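Local coordinates for protein thiol-activated cytolysin (Desulfobulbus propionicus, PDB 6NAL) that probably forms pores in target-cell membranes, as related cytolysins do, by assembling soluble toxin monomers and refolding part of each into membrane-spanning strands, at residues P73-V78 with L233-V238; K194-S199 with N237-R242; V382-I387 with G420-I425. All coordinates share one frame; numbering follows the deposited sequence.

Interaction 1 (P73-V78 with L233-V238); sequences PGALLV and LFVKNV
Leu233 N donates to Leu77 O over 2.7 Å in an almost straight bond, 173° at the hydrogen, and Leu77 N returns the exchange to Leu233 O. That second carbonyl is met from two more points of the opposing strand: Leu76 CA makes a CA-H...O contact with it at 3.2 Å, and the Leu76 CD2 methyl packs close by. One residue pair further on, Leu76 and Phe234 form the non-hydrogen-bonded pair of this antiparallel ladder. Phe234 holds CG anti to its backbone N (chi1 175°), which carries the ring alongside the neighbouring strand; Leu76 CD2 reaches the ring edge, near the ring plane, 3.8 Å from Phe234 CD1. On the face that carries Leu77 and Leu233, Val235 CG2 lies 4.0 Å from Leu77 CD1 and equally far from Ala75 CB in the preceding loop, while Leu83 of helix 81-84 packs on Leu77 and Leu233. Beyond the strand proper the pairing continues through Ala75 O, which accepts from Val235 N, and through Gly74 N, which binds Val235 O at 2.8 Å. Pro73 then lays CD against Val238 CG2, 3.5 Å away, the two side chains nearly perpendicular. Between Val235 and Val238, strand 232-250 carries a classic beta bulge, Lys236 and Asn237 both facing Tyr337, within the large antiparallel sheet of the cytolysin fold.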
loop_
_atom_site.group_PDB
_atom_site.type_symbol
_atom_site.label_atom_id
_atom_site.label_comp_id
_atom_site.label_asym_id
_atom_site.label_seq_id
_atom_site.Cartn_x
_atom_site.Cartn_y
_atom_site.Cartn_z
ATOM N N PRO A 73 -21.536 27.137 -33.870
ATOM C CA PRO A 73 -20.826 28.373 -33.551
ATOM C C PRO A 73 -21.743 29.563 -33.754
ATOM O O PRO A 73 -22.363 29.710 -34.805
ATOM C CB PRO A 73 -19.641 28.383 -34.536
ATOM C CG PRO A 73 -19.477 26.985 -34.945
ATOM C CD PRO A 73 -20.801 26.267 -34.802
ATOM N N GLY A 74 -21.799 30.432 -32.753
ATOM C CA GLY A 74 -22.672 31.573 -32.793
ATOM C C GLY A 74 -24.093 31.310 -32.355
ATOM O O GLY A 74 -24.925 32.234 -32.410
ATOM N N ALA A 75 -24.416 30.090 -31.934
ATOM C CA ALA A 75 -25.739 29.882 -31.334
ATOM C C ALA A 75 -25.834 30.654 -30.024
ATOM O O ALA A 75 -24.819 31.090 -29.457
ATOM C CB ALA A 75 -26.017 28.396 -31.078
ATOM N N LEU A 76 -27.071 30.846 -29.553
ATOM C CA LEU A 76 -27.333 31.386 -28.224
ATOM C C LEU A 76 -28.098 30.360 -27.404
ATOM O O LEU A 76 -28.895 29.577 -27.939
ATOM C CB LEU A 76 -28.112 32.654 -28.293
ATOM C CG LEU A 76 -27.365 33.840 -28.895
ATOM C CD1 LEU A 76 -28.422 34.978 -28.923
ATOM C CD2 LEU A 76 -26.159 34.248 -28.134
ATOM N N LEU A 77 -27.828 30.344 -26.107
ATOM C CA LEU A 77 -28.428 29.355 -25.227
ATOM C C LEU A 77 -28.823 30.054 -23.950
ATOM O O LEU A 77 -28.269 31.113 -23.642
ATOM C CB LEU A 77 -27.453 28.230 -24.875
ATOM C CG LEU A 77 -26.915 27.401 -26.020
ATOM C CD1 LEU A 77 -25.701 26.601 -25.519
ATOM C CD2 LEU A 77 -28.059 26.486 -26.558
ATOM N N VAL A 78 -29.734 29.440 -23.176
ATOM C CA VAL A 78 -29.952 29.873 -21.791
ATOM C C VAL A 78 -29.158 28.957 -20.852
ATOM O O VAL A 78 -29.287 27.729 -20.882
ATOM C CB VAL A 78 -31.448 29.952 -21.395
ATOM C CG1 VAL A 78 -32.293 30.631 -22.494
ATOM C CG2 VAL A 78 -32.042 28.612 -21.032
ATOM N N LEU A 233 -26.048 32.556 -22.944
ATOM C CA LEU A 233 -24.719 32.157 -23.384
ATOM C C LEU A 233 -24.574 32.197 -24.899
ATOM O O LEU A 233 -25.550 32.149 -25.649
ATOM C CB LEU A 233 -24.388 30.738 -22.928
ATOM C CG LEU A 233 -24.562 30.394 -21.476
ATOM C CD1 LEU A 233 -24.714 28.890 -21.340
ATOM C CD2 LEU A 233 -23.406 30.883 -20.684
ATOM N N PHE A 234 -23.309 32.228 -25.324
ATOM C CA PHE A 234 -22.907 32.353 -26.717
ATOM C C PHE A 234 -21.867 31.273 -27.027
ATOM O O PHE A 234 -20.780 31.265 -26.435
ATOM C CB PHE A 234 -22.340 33.762 -26.936
ATOM C CG PHE A 234 -21.781 34.013 -28.289
ATOM C CD1 PHE A 234 -22.584 34.448 -29.306
ATOM C CD2 PHE A 234 -20.435 33.889 -28.527
ATOM C CE1 PHE A 234 -22.054 34.672 -30.564
ATOM C CE2 PHE A 234 -19.886 34.178 -29.765
ATOM C CZ PHE A 234 -20.706 34.560 -30.785
ATOM N N VAL A 235 -22.195 30.381 -27.957
ATOM C CA VAL A 235 -21.285 29.357 -28.409
ATOM C C VAL A 235 -20.152 30.013 -29.175
ATOM O O VAL A 235 -20.299 30.428 -30.334
ATOM C CB VAL A 235 -22.011 28.303 -29.239
ATOM C CG1 VAL A 235 -21.068 27.221 -29.626
ATOM C CG2 VAL A 235 -23.148 27.695 -28.444
ATOM N N LYS A 236 -18.996 30.065 -28.517
ATOM C CA LYS A 236 -17.807 30.684 -29.076
ATOM C C LYS A 236 -17.016 29.762 -29.997
ATOM O O LYS A 236 -16.314 30.240 -30.901
ATOM C CB LYS A 236 -16.883 31.145 -27.962
ATOM C CG LYS A 236 -15.870 32.129 -28.447
ATOM C CD LYS A 236 -14.928 32.551 -27.329
ATOM C CE LYS A 236 -13.795 33.408 -27.880
ATOM N NZ LYS A 236 -12.818 33.783 -26.833
ATOM N N ASN A 237 -17.087 28.452 -29.792
ATOM C CA ASN A 237 -16.194 27.581 -30.543
ATOM C C ASN A 237 -16.704 26.154 -30.472
ATOM O O ASN A 237 -17.191 25.723 -29.428
ATOM C CB ASN A 237 -14.766 27.702 -29.969
ATOM C CG ASN A 237 -13.712 27.075 -30.855
ATOM O OD1 ASN A 237 -13.621 27.335 -32.050
ATOM N ND2 ASN A 237 -12.908 26.237 -30.261
ATOM N N VAL A 238 -16.659 25.467 -31.605
ATOM C CA VAL A 238 -16.935 24.045 -31.719
ATOM C C VAL A 238 -15.743 23.395 -32.401
ATOM O O VAL A 238 -15.179 23.960 -33.345
ATOM C CB VAL A 238 -18.209 23.748 -32.533
ATOM C CG1 VAL A 238 -18.519 22.266 -32.489
ATOM C CG2 VAL A 238 -19.399 24.545 -32.052
#

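Interaction 2 (K194-S199 with N237-R242); sequences KQIFYS and NVQYGR
Tyr240 CB sits over one face of the Tyr198 ring, 3.8 Å from its centroid, and the two rings lie nearly parallel, 15° apart, but slid so far that they barely overlap. Their closest atoms, Tyr198 CE2 and Tyr240 CD1, are 3.5 Å apart. Tyr198 reaches this place because its CG stands between the backbone N and the carbonyl carbon (chi1 57°), folding the ring back over its partner. Next to it Phe197 leans across Gly241, whose CA makes an off-centre CH-pi contact with the ring; Phe197 CZ touches Arg242 CB at 3.7 Å. Away from the tyrosines, on the side of Gln239 and Ser199, Ile196 CD1 rests against the amide of Gln239, 3.4 Å from Gln239 NE2, while Gln239 OE1 is hydrogen-bonded to Tyr337 OH.

A register shift sets Phe197 and Tyr198 together opposite Tyr240, a classic beta bulge, and Tyr240 O accepts from both amides, at 2.7 Å from Phe197 N and a longer 3.3 Å from Tyr198 N. Such a kink fits the strongly bent central sheet of the MACPF/CDC fold, to which these two strands belong. With no side chain on Gly241, Gln195 O comes within 3.3 Å of Gly241 CA and still binds Arg242 N.

Further out, Leu129 and Ile125 of helix 118-133 pack on Tyr198 and Tyr240 respectively. The extended Arg242 side chain is tied through NH1 to Ser297 OG and Gly295 O, and Lys194 NZ is hydrogen-bonded to Asn335 OD1.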
loop_
_atom_site.group_PDB
_atom_site.type_symbol
_atom_site.label_atom_id
_atom_site.label_comp_id
_atom_site.label_asym_id
_atom_site.label_seq_id
_atom_site.Cartn_x
_atom_site.Cartn_y
_atom_site.Cartn_z
ATOM N N LYS A 194 -8.771 10.428 -29.549
ATOM C CA LYS A 194 -9.496 11.592 -30.025
ATOM C C LYS A 194 -8.661 12.450 -30.954
ATOM O O LYS A 194 -7.570 12.886 -30.587
ATOM C CB LYS A 194 -9.966 12.451 -28.853
ATOM C CG LYS A 194 -10.857 13.693 -29.244
ATOM C CD LYS A 194 -10.898 14.717 -28.070
ATOM C CE LYS A 194 -12.290 15.265 -27.968
ATOM N NZ LYS A 194 -12.777 15.475 -26.533
ATOM N N GLN A 195 -9.212 12.775 -32.122
ATOM C CA GLN A 195 -8.501 13.634 -33.060
ATOM C C GLN A 195 -9.384 14.776 -33.525
ATOM O O GLN A 195 -10.479 14.544 -34.034
ATOM C CB GLN A 195 -8.002 12.855 -34.280
ATOM C CG GLN A 195 -7.151 13.718 -35.182
ATOM C CD GLN A 195 -6.526 12.938 -36.339
ATOM O OE1 GLN A 195 -6.767 11.739 -36.484
ATOM N NE2 GLN A 195 -5.770 13.637 -37.194
ATOM N N ILE A 196 -8.875 16.001 -33.406
ATOM C CA ILE A 196 -9.554 17.202 -33.876
ATOM C C ILE A 196 -9.065 17.538 -35.281
ATOM O O ILE A 196 -7.879 17.836 -35.473
ATOM C CB ILE A 196 -9.303 18.384 -32.926
ATOM C CG1 ILE A 196 -9.721 18.032 -31.488
ATOM C CG2 ILE A 196 -9.999 19.624 -33.408
ATOM C CD1 ILE A 196 -9.358 19.143 -30.460
ATOM N N PHE A 197 -9.988 17.575 -36.259
ATOM C CA PHE A 197 -9.579 17.910 -37.624
ATOM C C PHE A 197 -9.550 19.415 -37.812
ATOM O O PHE A 197 -8.543 19.965 -38.258
ATOM C CB PHE A 197 -10.498 17.265 -38.680
ATOM C CG PHE A 197 -10.464 15.762 -38.687
ATOM C CD1 PHE A 197 -9.318 15.073 -38.346
ATOM C CD2 PHE A 197 -11.571 15.039 -39.037
ATOM C CE1 PHE A 197 -9.294 13.689 -38.347
ATOM C CE2 PHE A 197 -11.558 13.656 -39.036
ATOM C CZ PHE A 197 -10.417 12.979 -38.671
ATOM N N TYR A 198 -10.642 20.100 -37.467
ATOM C CA TYR A 198 -10.680 21.554 -37.529
ATOM C C TYR A 198 -11.603 22.142 -36.460
ATOM O O TYR A 198 -12.405 21.443 -35.840
ATOM C CB TYR A 198 -11.159 22.040 -38.902
ATOM C CG TYR A 198 -12.526 21.491 -39.296
ATOM C CD1 TYR A 198 -12.642 20.260 -39.923
ATOM C CD2 TYR A 198 -13.723 22.201 -39.033
ATOM C CE1 TYR A 198 -13.894 19.767 -40.308
ATOM C CE2 TYR A 198 -14.941 21.696 -39.408
ATOM C CZ TYR A 198 -15.002 20.494 -40.060
ATOM O OH TYR A 198 -16.211 19.967 -40.412
ATOM N N SER A 199 -11.531 23.470 -36.314
ATOM C CA SER A 199 -12.381 24.204 -35.393
ATOM C C SER A 199 -13.113 25.350 -36.095
ATOM O O SER A 199 -12.692 25.843 -37.142
ATOM C CB SER A 199 -11.567 24.763 -34.223
ATOM O OG SER A 199 -11.069 23.722 -33.415
ATOM N N ASN A 237 -17.087 28.452 -29.792
ATOM C CA ASN A 237 -16.194 27.581 -30.543
ATOM C C ASN A 237 -16.704 26.154 -30.472
ATOM O O ASN A 237 -17.191 25.723 -29.428
ATOM C CB ASN A 237 -14.766 27.702 -29.969
ATOM C CG ASN A 237 -13.712 27.075 -30.855
ATOM O OD1 ASN A 237 -13.621 27.335 -32.050
ATOM N ND2 ASN A 237 -12.908 26.237 -30.261
ATOM N N VAL A 238 -16.659 25.467 -31.605
ATOM C CA VAL A 238 -16.935 24.045 -31.719
ATOM C C VAL A 238 -15.743 23.395 -32.401
ATOM O O VAL A 238 -15.179 23.960 -33.345
ATOM C CB VAL A 238 -18.209 23.748 -32.533
ATOM C CG1 VAL A 238 -18.519 22.266 -32.489
ATOM C CG2 VAL A 238 -19.399 24.545 -32.052
ATOM N N GLN A 239 -15.365 22.214 -31.931
ATOM C CA GLN A 239 -14.303 21.433 -32.539
ATOM C C GLN A 239 -14.923 20.272 -33.269
ATOM O O GLN A 239 -15.888 19.687 -32.790
ATOM C CB GLN A 239 -13.343 20.831 -31.506
ATOM C CG GLN A 239 -12.826 21.780 -30.516
ATOM C CD GLN A 239 -12.119 21.061 -29.326
ATOM O OE1 GLN A 239 -11.344 21.686 -28.636
ATOM N NE2 GLN A 239 -12.386 19.757 -29.112
ATOM N N TYR A 240 -14.340 19.906 -34.388
ATOM C CA TYR A 240 -14.866 18.835 -35.220
ATOM C C TYR A 240 -13.771 17.804 -35.478
ATOM O O TYR A 240 -12.618 18.154 -35.732
ATOM C CB TYR A 240 -15.377 19.377 -36.592
ATOM C CG TYR A 240 -16.467 20.380 -36.472
ATOM C CD1 TYR A 240 -16.169 21.680 -36.147
ATOM C CD2 TYR A 240 -17.793 20.034 -36.645
ATOM C CE1 TYR A 240 -17.141 22.614 -36.030
ATOM C CE2 TYR A 240 -18.804 20.987 -36.530
ATOM C CZ TYR A 240 -18.454 22.278 -36.235
ATOM O OH TYR A 240 -19.365 23.268 -36.057
ATOM N N GLY A 241 -14.134 16.540 -35.475
ATOM C CA GLY A 241 -13.119 15.558 -35.714
ATOM C C GLY A 241 -13.630 14.154 -35.590
ATOM O O GLY A 241 -14.717 13.863 -36.061
ATOM N N ARG A 242 -12.852 13.280 -34.934
ATOM C CA ARG A 242 -13.081 11.843 -34.921
ATOM C C ARG A 242 -12.732 11.293 -33.549
ATOM O O ARG A 242 -11.782 11.733 -32.913
ATOM C CB ARG A 242 -12.199 11.163 -35.972
ATOM C CG ARG A 242 -12.229 9.652 -36.016
ATOM C CD ARG A 242 -11.387 9.217 -37.260
ATOM N NE ARG A 242 -11.072 7.800 -37.307
ATOM C CZ ARG A 242 -11.891 6.869 -37.775
ATOM N NH1 ARG A 242 -13.070 7.244 -38.231
ATOM N NH2 ARG A 242 -11.517 5.585 -37.819
#

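Interaction 3 (V382-I387 with G420-I425)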
loop_
_atom_site.group_PDB
_atom_site.type_symbol
_atom_site.label_atom_id
_atom_site.label_comp_id
_atom_site.label_asym_id
_atom_site.label_seq_id
_atom_site.Cartn_x
_atom_site.Cartn_y
_atom_site.Cartn_z
ATOM N N VAL A 382 11.443 -23.839 12.200
ATOM C CA VAL A 382 10.831 -22.981 11.196
ATOM C C VAL A 382 9.605 -22.309 11.801
ATOM O O VAL A 382 8.756 -22.978 12.389
ATOM C CB VAL A 382 10.455 -23.755 9.932
ATOM C CG1 VAL A 382 9.835 -22.772 8.941
ATOM C CG2 VAL A 382 11.663 -24.421 9.353
ATOM N N THR A 383 9.546 -20.978 11.706
ATOM C CA THR A 383 8.447 -20.185 12.235
ATOM C C THR A 383 8.020 -19.155 11.189
ATOM O O THR A 383 8.760 -18.834 10.258
ATOM C CB THR A 383 8.837 -19.491 13.557
ATOM O OG1 THR A 383 9.796 -18.471 13.273
ATOM C CG2 THR A 383 9.407 -20.526 14.593
ATOM N N TRP A 384 6.803 -18.654 11.327
ATOM C CA TRP A 384 6.313 -17.641 10.401
ATOM C C TRP A 384 5.090 -16.980 11.003
ATOM O O TRP A 384 4.545 -17.423 12.016
ATOM C CB TRP A 384 5.966 -18.214 9.022
ATOM C CG TRP A 384 4.906 -19.261 9.039
ATOM C CD1 TRP A 384 3.577 -19.065 8.939
ATOM C CD2 TRP A 384 5.098 -20.680 9.160
ATOM N NE1 TRP A 384 2.904 -20.270 9.044
ATOM C CE2 TRP A 384 3.820 -21.278 9.165
ATOM C CE3 TRP A 384 6.222 -21.501 9.264
ATOM C CZ2 TRP A 384 3.637 -22.657 9.273
ATOM C CZ3 TRP A 384 6.040 -22.876 9.372
ATOM C CH2 TRP A 384 4.757 -23.438 9.360
ATOM N N ASP A 385 4.642 -15.928 10.333
ATOM C CA ASP A 385 3.457 -15.200 10.745
ATOM C C ASP A 385 2.362 -15.424 9.720
ATOM O O ASP A 385 2.634 -15.467 8.526
ATOM C CB ASP A 385 3.756 -13.706 10.876
ATOM C CG ASP A 385 4.446 -13.339 12.193
ATOM O OD1 ASP A 385 4.311 -14.105 13.205
ATOM O OD2 ASP A 385 5.103 -12.256 12.203
ATOM N N GLU A 386 1.126 -15.567 10.178
ATOM C CA GLU A 386 -0.006 -15.683 9.276
ATOM C C GLU A 386 -0.938 -14.483 9.419
ATOM O O GLU A 386 -1.352 -14.125 10.535
ATOM C CB GLU A 386 -0.762 -16.987 9.527
ATOM C CG GLU A 386 -0.075 -18.209 8.923
ATOM C CD GLU A 386 -0.695 -19.548 9.356
ATOM O OE1 GLU A 386 -1.849 -19.547 9.868
ATOM O OE2 GLU A 386 -0.021 -20.602 9.164
ATOM N N ILE A 387 -1.301 -13.894 8.277
ATOM C CA ILE A 387 -2.074 -12.667 8.237
ATOM C C ILE A 387 -3.516 -13.016 7.959
ATOM O O ILE A 387 -3.817 -13.876 7.135
ATOM C CB ILE A 387 -1.500 -11.716 7.180
ATOM C CG1 ILE A 387 -0.401 -10.855 7.802
ATOM C CG2 ILE A 387 -2.524 -10.757 6.666
ATOM C CD1 ILE A 387 0.564 -11.667 8.666
ATOM N N GLY A 420 -0.468 -18.047 0.850
ATOM C CA GLY A 420 -0.017 -16.696 0.565
ATOM C C GLY A 420 -0.197 -15.711 1.707
ATOM O O GLY A 420 0.355 -14.608 1.643
ATOM N N ASN A 421 -0.947 -16.071 2.741
ATOM C CA ASN A 421 -1.012 -15.233 3.924
ATOM C C ASN A 421 0.175 -15.410 4.881
ATOM O O ASN A 421 0.227 -14.723 5.902
ATOM C CB ASN A 421 -2.338 -15.491 4.641
ATOM C CG ASN A 421 -2.468 -16.905 5.140
ATOM O OD1 ASN A 421 -1.965 -17.857 4.534
ATOM N ND2 ASN A 421 -3.171 -17.057 6.254
ATOM N N ALA A 422 1.164 -16.231 4.577
ATOM C CA ALA A 422 2.293 -16.383 5.485
ATOM C C ALA A 422 3.412 -15.409 5.150
ATOM O O ALA A 422 3.797 -15.291 3.991
ATOM C CB ALA A 422 2.802 -17.818 5.424
ATOM N N ARG A 423 3.928 -14.717 6.170
ATOM C CA ARG A 423 5.022 -13.766 6.034
ATOM C C ARG A 423 6.120 -14.083 7.038
ATOM O O ARG A 423 5.930 -14.862 7.989
ATOM C CB ARG A 423 4.610 -12.320 6.327
ATOM C CG ARG A 423 3.276 -11.892 5.835
ATOM C CD ARG A 423 3.394 -11.247 4.442
ATOM N NE ARG A 423 2.147 -10.546 4.125
ATOM C CZ ARG A 423 1.178 -11.058 3.388
ATOM N NH1 ARG A 423 1.356 -12.258 2.862
ATOM N NH2 ARG A 423 0.052 -10.369 3.169
ATOM N N ASN A 424 7.259 -13.395 6.877
ATOM C CA ASN A 424 8.244 -13.260 7.970
ATOM C C ASN A 424 8.832 -14.604 8.398
ATOM O O ASN A 424 8.901 -14.949 9.581
ATOM C CB ASN A 424 7.585 -12.533 9.140
ATOM C CG ASN A 424 8.577 -11.894 10.060
ATOM O OD1 ASN A 424 9.780 -11.970 9.832
ATOM N ND2 ASN A 424 8.082 -11.277 11.135
ATOM N N ILE A 425 9.290 -15.355 7.400
ATOM C CA ILE A 425 9.738 -16.717 7.604
ATOM C C ILE A 425 11.080 -16.697 8.293
ATOM O O ILE A 425 11.989 -15.966 7.890
ATOM C CB ILE A 425 9.850 -17.456 6.269
ATOM C CG1 ILE A 425 8.506 -17.936 5.751
ATOM C CG2 ILE A 425 10.676 -18.653 6.436
ATOM C CD1 ILE A 425 7.591 -16.843 5.371
#
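Ile387 and Asn421 meet at the end of an antiparallel strand pair in the four-stranded sheet of the C-terminal beta-sandwich domain, which in related cytolysins is the membrane-recognition domain. Ile387 N donates to Asn421 O at 2.9 Å. The Asn421 side chain turns back over the same residue: with CG between its backbone N and carbonyl carbon (chi1 63°), CB comes to 3.3 Å from Ile387 O, and ND2 adds a weak hydrogen bond to that oxygen. Tyr45 of strand 44-59 packs on both residues.

Arg423, the third of the group, bends at chi2 (-93°) and passes across the Ile387 side chain at about a right angle. Ile387 CD1 touches Arg423 CG at 3.9 Å, and Ile387 CG1 lies over one face of the guanidinium. NH1 hydrogen-bonds Gly420 O, which lies in the guanidinium plane and helps to orient the group; Arg423 also makes a cation-pi contact with Tyr363. The Arg423 backbone pairs in both directions with Asp385, Arg423 N giving to Asp385 O at 2.8 Å.

Beside this pair Asp385 and Asn424 point the same way, and Asn424 ND2 makes a weak hydrogen bond to Asp385 OD2. Asp385 also packs on Tyr55 of the second subunit. On the other face of the sheet Trp384 CD1 meets the Ala422 methyl at 3.8 Å. The indole is oriented within its own strand: Trp384 NE1 binds Glu386 OE2 at 2.9 Å, an almost straight bond, 176° at the hydrogen, with the oxygen in the indole plane and met on its anti side.

In the fold
From the N terminus the chain first passes through 73-78, which stays open for 154 residues until 233-238 closes interaction 1. Inside that long loop lies 194-199, which finds its partner 237-242 after only 37 residues. The two contacts end on one stretch of strand 232-250 and share Asn237 and Val238; interaction 2 opens inside the loop of interaction 1 and closes slightly beyond it, so the two loops cross rather than nest. They also touch, Pro73 CD lying 3.6 Å from Tyr240 OH. Strand 232-250 thus joins strands 76-78 and 187-202 in one sheet. Interaction 3 follows in series, a separate 32-residue loop within the C-terminal sandwich, its centre about 57 Å from that of interaction 2.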